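Local coordinates for protein group II chitinase (Ostrinia furnacalis, PDB 6JAV) that probably cleaves chitin within its chains and is represented here by its first catalytic domain, a family 18 glycosyl hydrolase, with an inhibitor bound, at residues A[6-11]-A[36-41]; A[10-15]-A[344-349]. One frame throughout, in Å; residues are numbered along the deposited sequence.

Contact 1 of 2, residues A[6-11]-A[36-41]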
loop_
_atom_site.group_PDB
_atom_site.type_symbol
_atom_site.label_atom_id
_atom_site.label_comp_id
_atom_site.label_asym_id
_atom_site.label_seq_id
_atom_site.Cartn_x
_atom_site.Cartn_y
_atom_site.Cartn_z
ATOM N N ARG A 6 3.881 21.006 -1.520
ATOM C CA ARG A 6 3.299 20.789 -0.201
ATOM C C ARG A 6 2.864 19.341 0.038
ATOM O O ARG A 6 2.324 19.045 1.111
ATOM C CB ARG A 6 2.093 21.735 -0.003
ATOM C CG ARG A 6 0.851 21.324 -0.769
ATOM C CD ARG A 6 -0.177 22.441 -0.938
ATOM N NE ARG A 6 -0.689 22.954 0.335
ATOM C CZ ARG A 6 -1.862 22.621 0.897
ATOM N NH1 ARG A 6 -2.686 21.733 0.355
ATOM N NH2 ARG A 6 -2.209 23.197 2.050
ATOM N N TYR A 7 3.084 18.431 -0.921
ATOM C CA TYR A 7 2.580 17.068 -0.825
ATOM C C TYR A 7 3.718 16.059 -0.774
ATOM O O TYR A 7 4.778 16.265 -1.377
ATOM C CB TYR A 7 1.692 16.731 -2.012
ATOM C CG TYR A 7 0.457 17.591 -2.044
ATOM C CD1 TYR A 7 -0.517 17.462 -1.053
ATOM C CD2 TYR A 7 0.281 18.559 -3.024
ATOM C CE1 TYR A 7 -1.653 18.272 -1.052
ATOM C CE2 TYR A 7 -0.848 19.375 -3.030
ATOM C CZ TYR A 7 -1.798 19.220 -2.035
ATOM O OH TYR A 7 -2.928 20.029 -2.032
ATOM N N LYS A 8 3.460 14.957 -0.081
ATOM C CA LYS A 8 4.271 13.757 -0.184
ATOM C C LYS A 8 3.707 12.844 -1.261
ATOM O O LYS A 8 2.491 12.806 -1.511
ATOM C CB LYS A 8 4.213 12.975 1.130
ATOM C CG LYS A 8 4.832 13.712 2.338
ATOM C CD LYS A 8 4.789 12.829 3.601
ATOM C CE LYS A 8 5.433 13.516 4.801
ATOM N NZ LYS A 8 4.711 14.767 5.181
ATOM N N LEU A 9 4.601 12.073 -1.866
ATOM C CA LEU A 9 4.229 10.957 -2.743
ATOM C C LEU A 9 5.103 9.798 -2.262
ATOM O O LEU A 9 6.316 9.768 -2.524
ATOM C CB LEU A 9 4.434 11.297 -4.225
ATOM C CG LEU A 9 3.535 10.538 -5.211
ATOM C CD1 LEU A 9 3.723 11.006 -6.675
ATOM C CD2 LEU A 9 3.655 9.048 -5.103
ATOM N N VAL A 10 4.498 8.897 -1.489
ATOM C CA VAL A 10 5.205 7.815 -0.821
ATOM C C VAL A 10 5.118 6.584 -1.715
ATOM O O VAL A 10 4.020 6.082 -1.998
ATOM C CB VAL A 10 4.593 7.536 0.565
ATOM C CG1 VAL A 10 5.289 6.383 1.248
ATOM C CG2 VAL A 10 4.648 8.788 1.469
ATOM N N CYS A 11 6.268 6.102 -2.184
ATOM C CA CYS A 11 6.319 4.995 -3.136
ATOM C C CYS A 11 6.849 3.757 -2.440
ATOM O O CYS A 11 7.962 3.788 -1.895
ATOM C CB CYS A 11 7.298 5.314 -4.260
ATOM S SG CYS A 11 6.846 6.733 -5.275
ATOM N N CYS A 36 8.871 10.325 -6.705
ATOM C CA CYS A 36 8.579 10.009 -5.310
ATOM C C CYS A 36 9.249 11.045 -4.428
ATOM O O CYS A 36 10.340 11.519 -4.742
ATOM C CB CYS A 36 9.191 8.656 -4.931
ATOM S SG CYS A 36 8.717 7.277 -6.011
ATOM N N THR A 37 8.616 11.374 -3.299
ATOM C CA THR A 37 9.301 12.135 -2.252
ATOM C C THR A 37 9.872 11.223 -1.182
ATOM O O THR A 37 10.817 11.602 -0.491
ATOM C CB THR A 37 8.358 13.142 -1.571
ATOM O OG1 THR A 37 7.276 12.448 -0.945
ATOM C CG2 THR A 37 7.816 14.121 -2.620
ATOM N N HIS A 38 9.283 10.045 -1.023
ATOM C CA HIS A 38 9.656 9.076 -0.001
ATOM C C HIS A 38 9.602 7.714 -0.666
ATOM O O HIS A 38 8.695 7.448 -1.475
ATOM C CB HIS A 38 8.649 9.077 1.159
ATOM C CG HIS A 38 8.658 10.344 1.967
ATOM N ND1 HIS A 38 8.221 11.553 1.473
ATOM C CD2 HIS A 38 9.063 10.577 3.238
ATOM C CE1 HIS A 38 8.369 12.488 2.402
ATOM N NE2 HIS A 38 8.889 11.923 3.478
ATOM N N ILE A 39 10.591 6.870 -0.396
ATOM C CA ILE A 39 10.568 5.482 -0.840
ATOM C C ILE A 39 10.561 4.625 0.404
ATOM O O ILE A 39 11.334 4.881 1.339
ATOM C CB ILE A 39 11.797 5.145 -1.706
ATOM C CG1 ILE A 39 11.731 5.927 -3.015
ATOM C CG2 ILE A 39 11.850 3.640 -1.959
ATOM C CD1 ILE A 39 13.084 6.030 -3.732
ATOM N N VAL A 40 9.687 3.618 0.429
ATOM C CA VAL A 40 9.595 2.699 1.556
ATOM C C VAL A 40 9.938 1.301 1.062
ATOM O O VAL A 40 9.307 0.794 0.126
ATOM C CB VAL A 40 8.212 2.725 2.215
ATOM C CG1 VAL A 40 8.223 1.760 3.404
ATOM C CG2 VAL A 40 7.869 4.128 2.669
ATOM N N TYR A 41 10.927 0.677 1.696
ATOM C CA TYR A 41 11.446 -0.610 1.241
ATOM C C TYR A 41 10.661 -1.743 1.892
ATOM O O TYR A 41 10.734 -1.934 3.114
ATOM C CB TYR A 41 12.918 -0.686 1.670
ATOM C CG TYR A 41 13.695 -1.846 1.095
ATOM C CD1 TYR A 41 13.438 -3.157 1.479
ATOM C CD2 TYR A 41 14.724 -1.602 0.185
ATOM C CE1 TYR A 41 14.169 -4.219 0.944
ATOM C CE2 TYR A 41 15.472 -2.637 -0.330
ATOM C CZ TYR A 41 15.177 -3.941 0.029
ATOM O OH TYR A 41 15.921 -4.974 -0.511
#
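Lys8 crosses the His38 ring at a slant, its CG 3.7 Å from CE1 of His38 and its CE continuing past NE2. That ring is also gripped from its edge: His38 ND1 lies 2.7 Å from Thr37 OG1 in a hydrogen bond whose donor could be either. The same hydroxyl oxygen, set between the backbone N and the carbonyl carbon of Thr37 (chi1 61°), accepts the amide of Leu9, with Leu9 N to OG1 at 2.9 Å and an N-H...O angle of 164°. Leu9 O is approached by two amides. Thr37 N meets Leu9 O on a lone pair at 2.9 Å. His38 N makes only a weak bond to the same Leu9 O. Val10 splits its branches, CG1 meeting Val40 CG2 at 3.7 Å and CG2 resting on His38 CB. Regular parallel pairing begins at Val10, opposite His38, and continues at Cys11, opposite Ile39: Cys11 N bonds to His38 O at 2.9 Å and Cys11 O accepts Val40 N. Cys11 SG joins Cys36 SG at 2.1 Å (chi3 -99°), a disulfide that staples the strand to the loop leading into strand 38-46. Towards the barrel interior, His38 meets Trp192 edge-to-face and Val40 touches Ala82 of strand 78-84; on the outer side Leu9 packs on helix 363-373 and Ile39 on helix 65-70.

Contact 2 of 2, residues A[10-15]-A[344-349]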
loop_
_atom_site.group_PDB
_atom_site.type_symbol
_atom_site.label_atom_id
_atom_site.label_comp_id
_atom_site.label_asym_id
_atom_site.label_seq_id
_atom_site.Cartn_x
_atom_site.Cartn_y
_atom_site.Cartn_z
ATOM N N VAL A 10 4.498 8.897 -1.489
ATOM C CA VAL A 10 5.205 7.815 -0.821
ATOM C C VAL A 10 5.118 6.584 -1.715
ATOM O O VAL A 10 4.020 6.082 -1.998
ATOM C CB VAL A 10 4.593 7.536 0.565
ATOM C CG1 VAL A 10 5.289 6.383 1.248
ATOM C CG2 VAL A 10 4.648 8.788 1.469
ATOM N N CYS A 11 6.268 6.102 -2.184
ATOM C CA CYS A 11 6.319 4.995 -3.136
ATOM C C CYS A 11 6.849 3.757 -2.440
ATOM O O CYS A 11 7.962 3.788 -1.895
ATOM C CB CYS A 11 7.298 5.314 -4.260
ATOM S SG CYS A 11 6.846 6.733 -5.275
ATOM N N TYR A 12 6.096 2.657 -2.490
ATOM C CA TYR A 12 6.614 1.389 -1.983
ATOM C C TYR A 12 7.447 0.678 -3.042
ATOM O O TYR A 12 7.034 0.546 -4.202
ATOM C CB TYR A 12 5.487 0.470 -1.466
ATOM C CG TYR A 12 5.020 0.832 -0.068
ATOM C CD1 TYR A 12 4.033 1.807 0.121
ATOM C CD2 TYR A 12 5.602 0.246 1.044
ATOM C CE1 TYR A 12 3.638 2.200 1.409
ATOM C CE2 TYR A 12 5.210 0.622 2.329
ATOM C CZ TYR A 12 4.241 1.601 2.485
ATOM O OH TYR A 12 3.826 1.963 3.761
ATOM N N TYR A 13 8.617 0.225 -2.622
ATOM C CA TYR A 13 9.524 -0.625 -3.379
ATOM C C TYR A 13 9.399 -2.036 -2.796
ATOM O O TYR A 13 9.231 -2.195 -1.580
ATOM C CB TYR A 13 10.967 -0.084 -3.180
ATOM C CG TYR A 13 11.993 -1.051 -3.707
ATOM C CD1 TYR A 13 12.336 -1.064 -5.048
ATOM C CD2 TYR A 13 12.536 -2.013 -2.874
ATOM C CE1 TYR A 13 13.246 -2.033 -5.542
ATOM C CE2 TYR A 13 13.427 -2.945 -3.351
ATOM C CZ TYR A 13 13.752 -2.956 -4.674
ATOM O OH TYR A 13 14.634 -3.931 -5.119
ATOM N N THR A 14 9.472 -3.066 -3.639
ATOM C CA THR A 14 9.357 -4.443 -3.171
ATOM C C THR A 14 10.580 -5.243 -3.610
ATOM O O THR A 14 10.943 -5.242 -4.799
ATOM C CB THR A 14 8.031 -5.124 -3.598
ATOM O OG1 THR A 14 7.956 -5.286 -5.034
ATOM C CG2 THR A 14 6.823 -4.293 -3.153
ATOM N N ASN A 15 11.243 -5.899 -2.655
ATOM C CA ASN A 15 12.439 -6.648 -3.044
ATOM C C ASN A 15 12.115 -7.857 -3.918
ATOM O O ASN A 15 12.937 -8.241 -4.770
ATOM C CB ASN A 15 13.353 -6.960 -1.850
ATOM C CG ASN A 15 12.708 -7.842 -0.802
ATOM O OD1 ASN A 15 11.583 -8.311 -0.957
ATOM N ND2 ASN A 15 13.453 -8.117 0.285
ATOM N N MET A 344 0.105 7.875 -1.786
ATOM C CA MET A 344 0.987 6.723 -1.616
ATOM C C MET A 344 0.629 5.725 -2.698
ATOM O O MET A 344 -0.546 5.615 -3.073
ATOM C CB MET A 344 0.778 6.092 -0.229
ATOM C CG MET A 344 1.545 4.802 0.042
ATOM S SD MET A 344 0.584 3.334 -0.437
ATOM C CE MET A 344 -0.446 3.120 1.019
ATOM N N ILE A 345 1.627 4.970 -3.198
ATOM C CA ILE A 345 1.352 3.935 -4.197
ATOM C C ILE A 345 1.879 2.582 -3.746
ATOM O O ILE A 345 2.989 2.466 -3.216
ATOM C CB ILE A 345 1.891 4.270 -5.605
ATOM C CG1 ILE A 345 3.417 4.444 -5.620
ATOM C CG2 ILE A 345 1.183 5.499 -6.152
ATOM C CD1 ILE A 345 4.068 3.883 -6.900
ATOM N N TRP A 346 1.074 1.554 -3.995
ATOM C CA TRP A 346 1.491 0.164 -3.945
ATOM C C TRP A 346 1.359 -0.343 -5.369
ATOM O O TRP A 346 0.233 -0.590 -5.824
ATOM C CB TRP A 346 0.570 -0.675 -3.044
ATOM C CG TRP A 346 1.170 -2.063 -2.966
ATOM C CD1 TRP A 346 0.970 -3.129 -3.841
ATOM C CD2 TRP A 346 2.180 -2.483 -2.059
ATOM N NE1 TRP A 346 1.770 -4.188 -3.470
ATOM C CE2 TRP A 346 2.526 -3.809 -2.387
ATOM C CE3 TRP A 346 2.832 -1.858 -0.993
ATOM C CZ2 TRP A 346 3.479 -4.523 -1.664
ATOM C CZ3 TRP A 346 3.774 -2.570 -0.276
ATOM C CH2 TRP A 346 4.086 -3.884 -0.618
ATOM N N ALA A 347 2.473 -0.547 -6.088
ATOM C CA ALA A 347 3.865 -0.352 -5.676
ATOM C C ALA A 347 4.595 0.033 -6.985
ATOM O O ALA A 347 4.032 -0.086 -8.089
ATOM C CB ALA A 347 4.448 -1.637 -5.104
ATOM N N LEU A 348 5.839 0.495 -6.864
ATOM C CA LEU A 348 6.577 1.003 -8.026
ATOM C C LEU A 348 6.601 0.001 -9.178
ATOM O O LEU A 348 6.443 0.383 -10.349
ATOM C CB LEU A 348 8.014 1.317 -7.594
ATOM C CG LEU A 348 8.175 2.626 -6.835
ATOM C CD1 LEU A 348 9.503 2.654 -6.042
ATOM C CD2 LEU A 348 8.073 3.817 -7.784
ATOM N N ASP A 349 6.801 -1.275 -8.860
ATOM C CA ASP A 349 7.059 -2.306 -9.863
ATOM C C ASP A 349 5.797 -2.816 -10.523
ATOM O O ASP A 349 5.885 -3.716 -11.364
ATOM C CB ASP A 349 7.736 -3.492 -9.167
ATOM C CG ASP A 349 6.981 -3.922 -7.924
ATOM O OD1 ASP A 349 7.244 -3.349 -6.835
ATOM O OD2 ASP A 349 6.087 -4.782 -8.015
HETATM O O HOH W 1 9.477 -2.022 -6.363
HETATM O O HOH W 2 5.278 -6.312 -5.956
#
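Strands 8-14 and 342-346 close the TIM barrel where Val10 pairs with Met344 and Cys11 with Ile345. Ile345 N donates to Val10 O at 2.9 Å, and Tyr12 N to Ile345 O at 3.2 Å. Beyond them the peptide before Ala347 is cis, and Leu348 N still reaches Tyr12 O at 2.9 Å, almost straight at 177°. A chi1 of -175° puts Trp346 CG anti to the backbone N; CE3 of the indole lies 3.6 Å from Tyr12 CB, and the two ring planes are inclined at 43°. The Trp346 side chain is about 5 Å from the bound inhibitor, and the Tyr12 hydroxyl is tied to Asp124. Met344 SD sits at the edge of the Tyr12 ring, 4.8 Å from its centroid, a Met-aromatic contact, and Thr14 CG2 packs against Trp346 CZ2. On the outer side Leu348 CG leans on Cys11 CB. Thr14 OG1 donates to Asp349 OD1 at 2.7 Å from above the carboxylate plane, and two waters bridge the same residues, one from Thr14 N to OD1, the other from OG1 to OD2. With Arg20 also in a salt bridge to OD2, hydroxyl, waters and guanidinium all grip the Asp349 carboxylate, consistent with an ionised group held in place.

In the fold
Contacts 1 and 2 are the two flanks of one strand: 8-14 runs between 38-46 and 342-346, parallel to both, and Val10 and Cys11 belong to both pairings. Their centres are 9 Å apart. Contact 1 joins pieces near the start of the chain, whereas contact 2 brings back a strand more than 300 residues later, so together they seat the first barrel strand between the second and the last. They touch directly, with Val40 O 2.9 Å from Tyr13 N, a probable hydrogen bond that carries the first pairing onward, and Val40 CG1 against the Tyr12 ring. Contact 2 lies nearer the chain's centre and borders the inhibitor pocket; contact 1 lies farther out, toward the start of the strand.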